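Local coordinates for protein glpG homolog (Haemophilus influenzae, PDB 2NR9), which cleaves transmembrane substrate proteins within the lipid bilayer as a rhomboid-family serine protease that uses a serine-histidine catalytic dyad, at the PA6/PQE site and the 3,6,12,15,18,21,24-heptaoxahexatriacontan-1-ol site. Numbering follows the deposited sequence.

Contact 1: the PA6/PQE site. Residues 88, 99, 103, 166-167, 170-171, 174-175, 178-179, 182-183, 185-186. With PA6 ((R)-2-(formyloxy)-3-(phosphonooxy)propyl pentanoate), chain B; PQE (3,6,12,15,18,21,24-heptaoxahexatriacontan-1-ol), chain C.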
# COMPACT_ATOMS: atom_id res chain seq x y z
N LYS A 88 2.90 3.35 12.87
CA LYS A 88 3.46 3.86 11.63
C LYS A 88 2.86 3.16 10.41
O LYS A 88 2.46 3.81 9.45
CB LYS A 88 4.99 3.70 11.64
CG LYS A 88 5.68 4.19 10.37
CD LYS A 88 5.53 5.69 10.21
CE LYS A 88 6.26 6.44 11.32
NZ LYS A 88 6.03 7.91 11.24
N ILE A 99 -5.22 8.82 -0.04
CA ILE A 99 -4.60 9.68 -1.05
C ILE A 99 -4.57 9.06 -2.45
O ILE A 99 -4.91 9.73 -3.43
CB ILE A 99 -3.19 10.15 -0.62
CG1 ILE A 99 -3.32 11.16 0.54
CG2 ILE A 99 -2.47 10.81 -1.80
CD1 ILE A 99 -1.99 11.56 1.16
N VAL A 103 -6.55 10.33 -5.86
CA VAL A 103 -5.87 10.59 -7.11
C VAL A 103 -6.37 9.72 -8.26
O VAL A 103 -6.63 10.22 -9.36
CB VAL A 103 -4.34 10.43 -6.96
CG1 VAL A 103 -3.67 10.39 -8.32
CG2 VAL A 103 -3.77 11.56 -6.10
N ASN A 166 -1.98 3.51 -13.09
CA ASN A 166 -0.72 3.98 -12.53
C ASN A 166 -0.81 5.24 -11.69
O ASN A 166 0.15 5.59 -11.01
CB ASN A 166 0.36 4.09 -13.61
CG ASN A 166 -0.21 4.44 -14.97
OD1 ASN A 166 -1.23 3.88 -15.39
ND2 ASN A 166 0.50 5.29 -15.70
N ALA A 167 -1.95 5.92 -11.71
CA ALA A 167 -2.13 7.12 -10.88
C ALA A 167 -2.04 6.74 -9.41
O ALA A 167 -1.47 7.47 -8.59
CB ALA A 167 -3.47 7.78 -11.18
N ILE A 170 1.79 5.70 -8.73
CA ILE A 170 2.68 6.85 -8.69
C ILE A 170 2.43 7.74 -7.48
O ILE A 170 3.37 8.11 -6.78
CB ILE A 170 2.61 7.67 -9.99
CG1 ILE A 170 3.06 6.81 -11.17
CG2 ILE A 170 3.49 8.90 -9.88
CD1 ILE A 170 3.28 7.59 -12.46
N SER A 171 1.16 8.05 -7.20
CA SER A 171 0.86 8.85 -6.02
C SER A 171 1.24 8.07 -4.76
O SER A 171 1.62 8.66 -3.76
CB SER A 171 -0.62 9.25 -5.99
OG SER A 171 -1.45 8.12 -5.99
N ILE A 174 4.98 8.36 -4.28
CA ILE A 174 5.23 9.73 -3.86
C ILE A 174 4.90 9.94 -2.39
O ILE A 174 5.66 10.57 -1.66
CB ILE A 174 4.45 10.74 -4.73
CG1 ILE A 174 5.03 10.77 -6.15
CG2 ILE A 174 4.50 12.13 -4.12
CD1 ILE A 174 4.39 11.80 -7.07
N VAL A 175 3.77 9.40 -1.95
CA VAL A 175 3.41 9.48 -0.54
C VAL A 175 4.51 8.85 0.30
O VAL A 175 4.94 9.42 1.30
CB VAL A 175 2.09 8.75 -0.25
CG1 VAL A 175 1.90 8.55 1.26
CG2 VAL A 175 0.91 9.50 -0.86
N ILE A 178 7.94 10.95 0.22
CA ILE A 178 7.85 12.17 1.03
C ILE A 178 7.79 11.86 2.52
O ILE A 178 8.48 12.49 3.32
CB ILE A 178 6.63 13.04 0.63
CG1 ILE A 178 6.80 13.57 -0.80
CG2 ILE A 178 6.47 14.22 1.59
CD1 ILE A 178 5.58 14.35 -1.32
N TRP A 179 6.98 10.87 2.89
CA TRP A 179 6.82 10.52 4.30
C TRP A 179 8.15 10.05 4.88
O TRP A 179 8.55 10.48 5.96
CB TRP A 179 5.76 9.43 4.47
CG TRP A 179 5.13 9.43 5.83
CD1 TRP A 179 5.77 9.55 7.03
CD2 TRP A 179 3.76 9.12 6.13
NE1 TRP A 179 4.87 9.43 8.06
CE2 TRP A 179 3.63 9.15 7.54
CE3 TRP A 179 2.62 8.86 5.36
CZ2 TRP A 179 2.40 8.95 8.18
CZ3 TRP A 179 1.41 8.66 6.00
CH2 TRP A 179 1.31 8.70 7.40
N ILE A 182 10.66 12.85 5.41
CA ILE A 182 10.30 13.59 6.61
C ILE A 182 10.73 12.85 7.87
O ILE A 182 11.37 13.43 8.75
CB ILE A 182 8.80 13.89 6.64
CG1 ILE A 182 8.44 14.88 5.52
CG2 ILE A 182 8.40 14.46 8.00
CD1 ILE A 182 6.96 15.10 5.34
N ASP A 183 10.42 11.55 7.95
CA ASP A 183 10.82 10.73 9.10
C ASP A 183 12.33 10.64 9.23
O ASP A 183 12.87 10.63 10.34
CB ASP A 183 10.22 9.33 9.00
CG ASP A 183 8.77 9.29 9.39
OD1 ASP A 183 8.29 10.28 10.00
OD2 ASP A 183 8.11 8.26 9.13
N LYS A 185 14.40 12.88 8.31
CA LYS A 185 14.80 14.18 8.83
C LYS A 185 14.55 14.30 10.33
O LYS A 185 15.43 14.72 11.08
CB LYS A 185 14.07 15.32 8.11
CG LYS A 185 14.29 16.67 8.79
CD LYS A 185 13.51 17.80 8.15
CE LYS A 185 13.66 19.08 8.98
NZ LYS A 185 13.03 20.28 8.33
N LEU A 186 13.33 13.98 10.75
CA LEU A 186 12.95 14.07 12.16
C LEU A 186 13.86 13.21 13.03
O LEU A 186 14.12 13.54 14.19
CB LEU A 186 11.49 13.67 12.36
CG LEU A 186 10.47 14.57 11.65
CD1 LEU A 186 9.05 14.08 11.90
CD2 LEU A 186 10.63 16.02 12.10
O32 PA6 B . 6.67 21.86 5.40
C31 PA6 B . 7.02 20.69 5.38
C32 PA6 B . 8.03 20.20 4.37
C33 PA6 B . 9.44 20.49 4.89
C34 PA6 B . 10.19 19.20 5.19
C35 PA6 B . 9.98 18.18 4.09
O31 PA6 B . 6.43 19.76 6.33
C3 PA6 B . 5.54 20.23 7.34
C2 PA6 B . 4.98 19.04 8.12
O21 PA6 B . 4.16 18.24 7.25
C21 PA6 B . 4.66 17.81 5.96
O22 PA6 B . 3.92 17.27 5.16
C1 PA6 B . 6.12 18.19 8.67
O11 PA6 B . 7.23 19.02 9.01
P PA6 B . 8.66 18.38 9.37
O13 PA6 B . 9.43 18.43 8.07
O14 PA6 B . 9.21 19.28 10.45
O12 PA6 B . 8.32 16.99 9.84
O47 PQE C . 5.76 10.89 10.90
C68 PQE C . 4.82 11.86 10.40
C52 PQE C . 5.57 12.97 9.68
O70 PQE C . 4.71 13.61 8.73
C55 PQE C . 4.82 13.01 7.44
C58 PQE C . 3.96 13.78 6.44
O71 PQE C . 3.09 12.88 5.76
C61 PQE C . 3.51 12.64 4.41
C62 PQE C . 2.43 13.14 3.46
C63 PQE C . 2.78 12.83 2.01
C66 PQE C . 1.58 13.09 1.10
C67 PQE C . 2.01 13.72 -0.21
O72 PQE C . 1.14 14.79 -0.54
C65 PQE C . 0.20 14.43 -1.55
C64 PQE C . 0.91 13.69 -2.67
O73 PQE C . -0.03 13.37 -3.70
C60 PQE C . 0.60 12.85 -4.87
C59 PQE C . -0.41 12.85 -6.02
O74 PQE C . -0.08 13.89 -6.95
C57 PQE C . 0.98 13.50 -7.81
C56 PQE C . 0.42 13.22 -9.20
O75 PQE C . 0.64 11.85 -9.54
C54 PQE C . -0.28 11.41 -10.54
C53 PQE C . 0.49 10.81 -11.71
O76 PQE C . -0.44 10.30 -12.67
C51 PQE C . 0.19 9.94 -13.89
C50 PQE C . -0.55 8.77 -14.52
C49 PQE C . 0.40 7.89 -15.32
C48 PQE C . -0.15 7.62 -16.72
C47 PQE C . 0.89 7.93 -17.79
C46 PQE C . 0.58 7.17 -19.08
C45 PQE C . -0.10 8.08 -20.10
C44 PQE C . -1.04 7.27 -21.01
C43 PQE C . -1.40 8.06 -22.26
C42 PQE C . -1.91 7.14 -23.36
C41 PQE C . -0.82 6.84 -24.38
C40 PQE C . -1.31 7.09 -25.79
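A long shallow groove on the membrane-facing surface of GlpG holds a PQE chain, with a PA6 molecule beside one end. PQE is a polyether of the detergent kind and probably comes from purification or crystallisation. PA6, phospholipid-like, truncated and poorly ordered, may be a lipid remnant from purification; the structure alone shows no role for it.

Helix 166-191 forms the floor. Ile170, Ile174 and Ile178 share one shape: CG1 lies anti to the carbonyl carbon, and the chain runs on extended to CD1. The Ile178 CD1 methyl reaches PQE C67 at 3.8 Å. Helix 86-108 supplies a side wall through Ile99 and Val103, where one branch, Val103 CG2, touches PQE C59 at 3.6 Å. Ser171 adds its CB to the floor. Its hydroxyl turns back to the helix, and OG gives a hydrogen bond to the carbonyl Ala167 O in the carbonyl plane, on a lone pair.

The polar end is held best. Trp179 has CG anti to the backbone N (chi1 -155°), and the chain crosses its ring. PQE C55 lies over the face of the five-membered ring, 3.7 Å from its centroid. The terminal hydroxyl PQE O47 donates to the syn lone pair of Asp183 OD1 at 2.8 Å. Lys88 NZ hydrogen-bonds to PQE O47 at 3.0 Å, and Trp179 NE1 adds a weak bond. Lys88 NZ also forms a salt bridge with Asp183 OD2 at 3.0 Å, meeting it from above the carboxylate plane. This pairing probably stabilises the carboxylate charge.

Ile182 is a ridge between the ligands: its CD1 meets PQE C58 at 3.5 Å and PA6 C21 at 3.6 Å. Leu186 flanks the PA6 phosphate. The protein hides 483 of the 1015 Å² of PQE without a lid, and the side away from the helices stays open. The groove follows the outer side of helix 166-191, which carries the catalytic His169, beside helix 86-108.

Contact 2: the 3,6,12,15,18,21,24-heptaoxahexatriacontan-1-ol site. Residues 23, 27, 62-64, 66-67, 70-71, 74-75, 141, 144. With PQE (3,6,12,15,18,21,24-heptaoxahexatriacontan-1-ol), chain D.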
# COMPACT_ATOMS: atom_id res chain seq x y z
N TYR A 23 -11.50 -11.52 -0.24
CA TYR A 23 -11.38 -12.14 -1.57
C TYR A 23 -12.11 -13.48 -1.59
O TYR A 23 -12.95 -13.72 -2.45
CB TYR A 23 -9.91 -12.33 -1.96
CG TYR A 23 -9.69 -12.78 -3.40
CD1 TYR A 23 -9.88 -11.89 -4.45
CD2 TYR A 23 -9.23 -14.06 -3.69
CE1 TYR A 23 -9.65 -12.27 -5.76
CE2 TYR A 23 -8.98 -14.45 -5.01
CZ TYR A 23 -9.20 -13.55 -6.04
OH TYR A 23 -8.97 -13.92 -7.34
N GLN A 27 -15.52 -14.95 -3.83
CA GLN A 27 -15.62 -16.18 -4.64
C GLN A 27 -16.79 -17.13 -4.31
O GLN A 27 -17.12 -17.99 -5.13
CB GLN A 27 -14.30 -16.96 -4.59
CG GLN A 27 -13.03 -16.10 -4.71
CD GLN A 27 -12.91 -15.40 -6.06
OE1 GLN A 27 -13.13 -16.01 -7.11
NE2 GLN A 27 -12.49 -14.15 -6.03
N SER A 62 -8.28 -10.53 -9.11
CA SER A 62 -7.77 -11.79 -9.62
C SER A 62 -6.82 -12.45 -8.63
O SER A 62 -6.40 -11.83 -7.65
CB SER A 62 -7.07 -11.59 -10.98
OG SER A 62 -5.85 -10.88 -10.83
N ASN A 63 -6.49 -13.71 -8.89
CA ASN A 63 -5.59 -14.48 -8.02
C ASN A 63 -4.16 -13.92 -8.04
O ASN A 63 -3.46 -13.96 -7.03
CB ASN A 63 -5.59 -15.96 -8.41
CG ASN A 63 -6.95 -16.62 -8.21
OD1 ASN A 63 -7.23 -17.69 -8.77
ND2 ASN A 63 -7.80 -16.00 -7.41
N LEU A 64 -3.71 -13.44 -9.20
CA LEU A 64 -2.38 -12.84 -9.32
C LEU A 64 -2.39 -11.45 -8.71
O LEU A 64 -1.42 -11.02 -8.07
CB LEU A 64 -1.95 -12.77 -10.79
CG LEU A 64 -1.56 -14.09 -11.46
CD1 LEU A 64 -1.33 -13.89 -12.96
CD2 LEU A 64 -0.32 -14.68 -10.80
N ILE A 66 -4.10 -10.30 -6.16
CA ILE A 66 -3.98 -10.41 -4.72
C ILE A 66 -2.69 -11.12 -4.29
O ILE A 66 -2.10 -10.77 -3.28
CB ILE A 66 -5.23 -11.10 -4.09
CG1 ILE A 66 -5.21 -10.97 -2.57
CG2 ILE A 66 -5.33 -12.55 -4.53
CD1 ILE A 66 -6.45 -11.51 -1.91
N LEU A 67 -2.22 -12.06 -5.10
CA LEU A 67 -1.00 -12.80 -4.79
C LEU A 67 0.23 -11.89 -4.78
O LEU A 67 1.07 -11.97 -3.88
CB LEU A 67 -0.78 -13.95 -5.77
CG LEU A 67 0.46 -14.79 -5.50
CD1 LEU A 67 0.41 -15.40 -4.09
CD2 LEU A 67 0.63 -15.88 -6.55
N LEU A 70 -0.30 -8.94 -1.85
CA LEU A 70 -0.07 -9.44 -0.49
C LEU A 70 1.36 -9.89 -0.22
O LEU A 70 1.84 -9.77 0.90
CB LEU A 70 -1.06 -10.55 -0.13
CG LEU A 70 -2.49 -10.07 0.15
CD1 LEU A 70 -3.29 -11.13 0.88
CD2 LEU A 70 -2.45 -8.79 0.96
N SER A 71 2.01 -10.48 -1.22
CA SER A 71 3.41 -10.90 -1.08
C SER A 71 4.28 -9.69 -0.74
O SER A 71 4.99 -9.68 0.26
CB SER A 71 3.93 -11.54 -2.37
OG SER A 71 3.16 -12.67 -2.74
N PHE A 74 3.21 -8.01 2.59
CA PHE A 74 3.55 -8.79 3.77
C PHE A 74 5.03 -8.62 4.11
O PHE A 74 5.39 -8.34 5.25
CB PHE A 74 3.20 -10.27 3.58
CG PHE A 74 3.32 -11.09 4.83
CD1 PHE A 74 2.30 -11.09 5.78
CD2 PHE A 74 4.46 -11.84 5.08
CE1 PHE A 74 2.42 -11.83 6.95
CE2 PHE A 74 4.58 -12.58 6.25
CZ PHE A 74 3.55 -12.57 7.18
N ILE A 75 5.88 -8.72 3.09
CA ILE A 75 7.31 -8.56 3.26
C ILE A 75 7.72 -7.15 3.69
O ILE A 75 8.35 -6.99 4.73
CB ILE A 75 8.08 -8.93 1.97
CG1 ILE A 75 7.97 -10.43 1.70
CG2 ILE A 75 9.54 -8.52 2.10
CD1 ILE A 75 8.81 -10.90 0.50
N GLU A 141 16.65 -8.18 -1.33
CA GLU A 141 17.10 -9.54 -1.59
C GLU A 141 17.96 -9.57 -2.84
O GLU A 141 18.90 -10.36 -2.96
CB GLU A 141 15.91 -10.49 -1.78
CG GLU A 141 15.06 -10.70 -0.54
CD GLU A 141 14.02 -11.79 -0.73
OE1 GLU A 141 13.14 -11.93 0.15
OE2 GLU A 141 14.08 -12.50 -1.75
N PHE A 144 13.77 -7.87 -5.36
CA PHE A 144 12.79 -6.86 -4.96
C PHE A 144 13.35 -5.45 -5.13
O PHE A 144 12.65 -4.46 -4.93
CB PHE A 144 12.34 -7.08 -3.51
CG PHE A 144 11.56 -8.35 -3.30
CD1 PHE A 144 12.16 -9.46 -2.72
CD2 PHE A 144 10.24 -8.45 -3.70
CE1 PHE A 144 11.45 -10.63 -2.53
CE2 PHE A 144 9.53 -9.62 -3.51
CZ PHE A 144 10.13 -10.71 -2.92
O47 PQE D . -10.46 -18.86 -8.90
C68 PQE D . -9.96 -18.18 -10.07
C52 PQE D . -10.20 -16.68 -9.94
O70 PQE D . -9.67 -16.01 -11.09
C55 PQE D . -8.35 -15.51 -10.86
C58 PQE D . -7.71 -15.13 -12.18
O71 PQE D . -6.29 -15.05 -12.03
C61 PQE D . -5.61 -16.06 -12.78
C62 PQE D . -6.44 -17.34 -12.77
C63 PQE D . -5.57 -18.57 -12.53
C66 PQE D . -4.43 -18.26 -11.57
C67 PQE D . -4.77 -18.70 -10.15
O72 PQE D . -3.72 -18.30 -9.27
C65 PQE D . -3.99 -18.70 -7.92
C64 PQE D . -2.90 -18.17 -6.99
O73 PQE D . -3.28 -18.36 -5.63
C60 PQE D . -4.55 -17.76 -5.34
C59 PQE D . -4.48 -17.07 -3.98
O74 PQE D . -5.78 -16.62 -3.60
C57 PQE D . -5.73 -15.59 -2.62
C56 PQE D . -4.65 -15.91 -1.58
O75 PQE D . -3.58 -14.98 -1.69
C54 PQE D . -2.34 -15.55 -1.26
C53 PQE D . -1.32 -14.44 -1.01
O76 PQE D . -0.64 -14.69 0.22
C51 PQE D . 0.76 -14.44 0.11
C50 PQE D . 1.42 -14.49 1.49
C49 PQE D . 2.81 -13.87 1.46
C48 PQE D . 3.86 -14.84 1.99
C47 PQE D . 5.26 -14.24 1.87
C46 PQE D . 6.13 -15.05 0.92
C45 PQE D . 7.32 -14.23 0.43
C44 PQE D . 8.04 -14.94 -0.72
C43 PQE D . 9.33 -14.21 -1.11
C42 PQE D . 10.52 -15.15 -1.12
C41 PQE D . 11.47 -14.84 -2.27
C40 PQE D . 11.91 -16.10 -2.98
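Helix 63-84, a transmembrane helix of the rhomboid fold, carries most of this surface site. A second PQE chain lies along it. This polyether is probably a detergent from purification or crystallisation. It is modelled in two conformers, so its exact path is less certain.

The chain folds around Asn63 at the start of the helix. The side chain of Asn63 points into the loop of the polyether, with CG anti to the carbonyl carbon (chi1 -63°). It has the most surface hidden of the residues here, though several of its contacts are too short to interpret. Asn63 N, in the backbone, gives a weak hydrogen bond to the ether oxygen PQE O71 at 3.4 Å. Ser62 supports the same stretch through CB, 3.8 Å from PQE C58.

Tyr23, from helix 10-27, borders this end. Ile66 CG2 sits over the centre of one ring face, 4.1 Å above the plane. Gln27 NE2 lies above the opposite face, offset toward the rim. Asn63 ND2 lies in plane at the ring edge. The ring is thus packed on both faces, and PQE meets it along the CD2 side. Ile66 CG2 also touches PQE C57 at 3.6 Å.

Further along, contacts are apolar. Leu67 has CG anti to the backbone N (chi1 -179°), and one branch, CD1, reaches PQE C53 at 3.7 Å. Ser71 presents its CA to the chain. Ser71 OG donates to the carbonyl oxygen Leu67 O at 2.5 Å, in the carbonyl plane, so the hydroxyl is tied to its own helix. The alkyl tail passes on one side of the Phe74 ring plane, near the rim at CD2. Ile75 CD1 touches PQE C45 at 3.7 Å. Glu141 and Phe144, both poorly ordered, lie near the tail end.

The site runs along the outer side of helix 63-84, with helix 10-27 at one end and the loop segment of Glu141 and Phe144 at the other.

The centres of contact 1 and contact 2 are about 22 Å apart. They share no residue and no helix: contact 1 uses helices 86-108 and 166-191, and contact 2 uses helices 10-27 and 63-84 with nearby loops. The catalytic dyad lies between them. Ser116 is about 12 Å from the centre of contact 1 and 9 Å from that of contact 2. For His169 the values are 9 Å and 12 Å. The two sites thus probably mark separate lipid-facing surfaces of the one chain, covered by amphiphiles that stand in for the bilayer. Neither chain is shown to be a substrate.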